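Local atomic coordinates of putative branched-chain-amino-acid aminotransferase (Thermotoga maritima MSB8, PDB entry 3CSW), a protein that probably transfers the amino group of leucine, isoleucine and valine to 2-oxoglutarate with the help of pyridoxal 5'-phosphate. Residues A[150-153]-A[154-158]; A[204-207]-A[208-212]. All coordinates share one frame; numbering follows the deposited sequence.

Interaction 1. Residues A[150-153]-A[154-158]; sequences TDIV and LARRE
Leu154, Ala155 and Arg156 turn their backbone N-H groups back onto the carbonyls of Thr150, Asp151 and Ile152, an alpha-helical i to i+4 ladder in which Leu154 N lies 2.9 Å from Thr150 O and Arg156 N 3.0 Å from Ile152 O. This short helix, 150-156, is the crossover of a beta-alpha-beta unit between strands 125-129 and 164-168. The next bond, Arg157 N to Val153 O at 3.4 Å, is weak.

Ile152 and Arg156, one turn apart, line the pyridoxal phosphate pocket together and both touch the cofactor. The branched isoleucine suits this place because chi1 of -60° sets CG1 beside the backbone N and turns the methyl CG2 anti to it, where it lies over one face of the Arg156 guanidinium, 3.5 Å from NE and 3.7 Å from CZ. Arginine has a chain extended from CG to NE, long enough to bring the flat group against this methyl, with NH2 hydrogen-bonded to the carbonyl of Ser178. Were Arg156 replaced by alanine, Ile152 CG2 would probably lose its flat partner and the Ser178 carbonyl this donor, opening a gap beside the cofactor.

Ala155, with the smallest side chain of the turn, packs against Val165 and Leu167 of strand 164-168. Thr150 and Leu154 meet the second subunit, the hydroxyl hydrogen-bonded to Thr140 and the leucine packed on Phe69 of that chain, while Arg157 forms a salt bridge with Asp105 of the second subunit. Asp151, held by salt bridges to Arg149 and Arg134, also accepts a hydrogen bond from the N-H of Ile152 at its OD1, 3.0 Å from that nitrogen, which approaches from above the carboxylate plane.

Interaction 2. Residues A[204-207]-A[208-212]; sequences TREN and VIKLA. With PLP (pyridoxal-5'-phosphate), chain E.
Thr204 and Val208, Arg205 and Ile209, Glu206 and Lys210, and Asn207 and Leu211 are joined in turn by backbone N-H to carbonyl bonds, the regular i to i+4 pattern of the first turns of helix 203-214. The shortest, from Leu211 N to Asn207 O, is 2.8 Å.

Polar contacts with the cofactor come from Thr204 at the start of the helix. Its backbone N donates to O2P of the pyridoxal phosphate at 3.0 Å, and its OG1 donates to the same oxygen at 2.7 Å. A small side chain with a hydroxyl suits this place: chi1 of -40° puts OG1 beside the backbone N, so both donors converge on one phosphate oxygen. With Ile203 N bound to the same cofactor, the N-terminal end of the helix faces the anion, and its dipole is likely to help stabilise the negative charge.

Van der Waals contact links Arg205 with Ile209, whose side chains run side by side. Ile209 CD1 sits over one guanidinium face, offset toward its rim and 3.7 Å from Arg205 NH1; isoleucine is long enough to reach it. Arg205 NH2 forms a salt bridge with Glu221 and a hydrogen bond to the carbonyl of Pro193.

Glu206 and Lys210 also run alongside each other, touching through aliphatic carbons, CG to CE, at 3.9 Å. Their charged ends stay 4.7 Å apart (OE2 to NZ), and each has its own salt bridge elsewhere: Glu206 with Lys58, Lys210 with Glu280.

Val208, Ile209 and Leu211 pack into the surrounding apolar side chains. Val208 and Ile209 meet Phe183 of strand 181-186, Val208 also Phe236 of strand 234-239 and Phe271 of helix 262-276, and Leu211 rests on Phe274, so helix 203-214 is wedged between helix 262-276 and the sheet.

In the fold
Interaction 1 precedes interaction 2 along the chain. Their centres lie about 26 Å apart, with the middle of the chain between them, and their nearest atoms are about 12 Å from each other, so they do not touch. Each helix is the crossover of its own beta-alpha-beta unit. Helix 150-156 links strands 125-129 and 164-168, whereas helix 203-214 links strands 189-193 and 219-222, which belong to a different sheet. Both are part of the class IV aminotransferase fold. The two helices approach one pyridoxal phosphate from different places, helix 150-156 at its ring and helix 203-214 at its phosphate, so the pocket is built between two parts of the fold.

Interaction 1. Residues A[150-153]-A[154-158]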
# COMPACT_ATOMS: atom_id res chain seq x y z
N THR A 150 9.41 -16.04 0.45
CA THR A 150 8.19 -16.63 0.95
C THR A 150 6.98 -16.45 0.03
O THR A 150 6.04 -17.23 0.13
CB THR A 150 7.91 -16.15 2.38
OG1 THR A 150 8.06 -14.74 2.41
CG2 THR A 150 8.92 -16.78 3.40
N ASP A 151 6.97 -15.44 -0.85
CA ASP A 151 5.86 -15.34 -1.82
C ASP A 151 5.85 -16.57 -2.75
O ASP A 151 4.81 -17.22 -2.92
CB ASP A 151 5.82 -14.01 -2.61
CG ASP A 151 7.18 -13.59 -3.22
OD1 ASP A 151 8.23 -14.24 -2.98
OD2 ASP A 151 7.18 -12.55 -3.93
N ILE A 152 7.00 -16.90 -3.32
CA ILE A 152 7.14 -18.03 -4.22
C ILE A 152 7.03 -19.37 -3.44
O ILE A 152 6.36 -20.30 -3.91
CB ILE A 152 8.47 -17.96 -5.03
CG1 ILE A 152 8.55 -16.68 -5.88
CG2 ILE A 152 8.64 -19.22 -5.88
CD1 ILE A 152 7.33 -16.41 -6.85
N VAL A 153 7.63 -19.48 -2.26
CA VAL A 153 7.51 -20.72 -1.46
C VAL A 153 6.03 -20.98 -1.09
O VAL A 153 5.50 -22.07 -1.31
CB VAL A 153 8.43 -20.70 -0.18
CG1 VAL A 153 8.09 -21.87 0.80
CG2 VAL A 153 9.89 -20.74 -0.60
N LEU A 154 5.35 -19.97 -0.56
CA LEU A 154 3.95 -20.16 -0.17
C LEU A 154 3.02 -20.37 -1.37
O LEU A 154 2.11 -21.19 -1.31
CB LEU A 154 3.47 -19.01 0.73
CG LEU A 154 4.20 -18.90 2.07
CD1 LEU A 154 3.69 -17.69 2.90
CD2 LEU A 154 4.03 -20.19 2.85
N ALA A 155 3.28 -19.69 -2.48
CA ALA A 155 2.42 -19.82 -3.67
C ALA A 155 2.54 -21.18 -4.34
O ALA A 155 1.54 -21.75 -4.78
CB ALA A 155 2.70 -18.67 -4.69
N ARG A 156 3.75 -21.71 -4.44
CA ARG A 156 3.95 -23.03 -5.01
C ARG A 156 3.25 -24.12 -4.22
O ARG A 156 2.85 -25.12 -4.80
CB ARG A 156 5.42 -23.39 -5.16
CG ARG A 156 6.08 -22.51 -6.15
CD ARG A 156 7.26 -23.12 -6.79
NE ARG A 156 7.86 -22.16 -7.70
CZ ARG A 156 9.12 -22.18 -8.09
NH1 ARG A 156 9.93 -23.15 -7.71
NH2 ARG A 156 9.59 -21.23 -8.88
N ARG A 157 3.09 -23.94 -2.91
CA ARG A 157 2.37 -24.91 -2.09
C ARG A 157 0.86 -24.92 -2.35
O ARG A 157 0.16 -25.81 -1.88
CB ARG A 157 2.64 -24.66 -0.60
CG ARG A 157 4.09 -24.94 -0.21
CD ARG A 157 4.34 -24.67 1.27
NE ARG A 157 3.70 -25.63 2.16
CZ ARG A 157 4.21 -26.82 2.49
NH1 ARG A 157 5.38 -27.21 2.02
NH2 ARG A 157 3.52 -27.61 3.30
N GLU A 158 0.38 -23.93 -3.10
CA GLU A 158 -1.02 -23.84 -3.52
C GLU A 158 -1.31 -24.59 -4.82
O GLU A 158 -2.46 -24.70 -5.20
CB GLU A 158 -1.42 -22.38 -3.73
CG GLU A 158 -1.41 -21.54 -2.47
CD GLU A 158 -1.84 -20.09 -2.75
OE1 GLU A 158 -1.72 -19.64 -3.90
OE2 GLU A 158 -2.28 -19.42 -1.81

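Interaction 2. Residues A[204-207]-A[208-212]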
# COMPACT_ATOMS: atom_id res chain seq x y z
N THR A 204 12.52 -16.92 -21.01
CA THR A 204 11.51 -17.38 -21.99
C THR A 204 10.62 -16.21 -22.44
O THR A 204 10.35 -16.03 -23.61
CB THR A 204 10.60 -18.51 -21.44
OG1 THR A 204 11.38 -19.43 -20.67
CG2 THR A 204 9.87 -19.27 -22.58
N ARG A 205 10.17 -15.43 -21.46
CA ARG A 205 9.43 -14.19 -21.72
C ARG A 205 10.13 -13.28 -22.73
O ARG A 205 9.54 -12.82 -23.68
CB ARG A 205 9.23 -13.47 -20.37
CG ARG A 205 8.67 -12.05 -20.43
CD ARG A 205 8.85 -11.35 -19.11
NE ARG A 205 8.20 -10.06 -19.12
CZ ARG A 205 8.76 -8.94 -19.57
NH1 ARG A 205 10.00 -8.94 -20.04
NH2 ARG A 205 8.07 -7.81 -19.53
N GLU A 206 11.39 -12.99 -22.49
CA GLU A 206 12.21 -12.14 -23.33
C GLU A 206 12.22 -12.66 -24.77
O GLU A 206 11.98 -11.89 -25.70
CB GLU A 206 13.62 -12.12 -22.73
CG GLU A 206 14.74 -11.41 -23.45
CD GLU A 206 16.11 -11.87 -22.85
OE1 GLU A 206 16.42 -11.56 -21.66
OE2 GLU A 206 16.83 -12.60 -23.54
N ASN A 207 12.48 -13.96 -24.93
CA ASN A 207 12.50 -14.62 -26.24
C ASN A 207 11.17 -14.58 -26.97
O ASN A 207 11.13 -14.41 -28.19
CB ASN A 207 12.98 -16.06 -26.12
CG ASN A 207 14.50 -16.17 -26.10
OD1 ASN A 207 15.17 -15.82 -27.08
ND2 ASN A 207 15.04 -16.68 -25.02
N VAL A 208 10.07 -14.74 -26.21
CA VAL A 208 8.72 -14.70 -26.78
C VAL A 208 8.39 -13.29 -27.28
O VAL A 208 7.78 -13.16 -28.32
CB VAL A 208 7.67 -15.22 -25.77
CG1 VAL A 208 6.23 -14.94 -26.25
CG2 VAL A 208 7.90 -16.74 -25.53
N ILE A 209 8.81 -12.25 -26.55
CA ILE A 209 8.61 -10.85 -26.97
C ILE A 209 9.32 -10.59 -28.31
O ILE A 209 8.74 -10.01 -29.26
CB ILE A 209 9.06 -9.84 -25.87
CG1 ILE A 209 8.09 -9.91 -24.68
CG2 ILE A 209 9.09 -8.38 -26.40
CD1 ILE A 209 8.56 -9.20 -23.43
N LYS A 210 10.57 -11.07 -28.41
CA LYS A 210 11.33 -10.96 -29.65
C LYS A 210 10.72 -11.77 -30.78
O LYS A 210 10.71 -11.33 -31.94
CB LYS A 210 12.79 -11.38 -29.43
CG LYS A 210 13.50 -10.48 -28.46
CD LYS A 210 14.98 -10.77 -28.38
CE LYS A 210 15.57 -10.15 -27.09
NZ LYS A 210 16.96 -9.66 -27.25
N LEU A 211 10.24 -12.97 -30.48
CA LEU A 211 9.56 -13.79 -31.48
C LEU A 211 8.29 -13.11 -31.95
O LEU A 211 8.00 -13.09 -33.16
CB LEU A 211 9.22 -15.17 -30.92
CG LEU A 211 8.37 -16.11 -31.78
CD1 LEU A 211 9.08 -16.46 -33.07
CD2 LEU A 211 8.04 -17.35 -30.99
N ALA A 212 7.51 -12.56 -31.03
CA ALA A 212 6.26 -11.88 -31.42
C ALA A 212 6.57 -10.75 -32.41
O ALA A 212 5.92 -10.63 -33.46
CB ALA A 212 5.49 -11.37 -30.21
N1 PLP E . 8.63 -16.13 -12.53
C2 PLP E . 9.16 -16.77 -11.41
C2A PLP E . 8.65 -16.36 -10.07
C3 PLP E . 10.13 -17.79 -11.58
O3 PLP E . 10.60 -18.50 -10.50
C4 PLP E . 10.57 -18.13 -12.88
C4A PLP E . 11.55 -19.24 -13.09
O4A PLP E . 11.16 -20.42 -13.12
C5 PLP E . 10.02 -17.46 -13.99
C6 PLP E . 9.06 -16.46 -13.80
C5A PLP E . 10.28 -17.94 -15.40
O4P PLP E . 11.51 -17.42 -15.88
P PLP E . 12.38 -18.17 -17.04
O1P PLP E . 13.79 -17.55 -17.11
O2P PLP E . 11.69 -17.98 -18.36
O3P PLP E . 12.43 -19.63 -16.64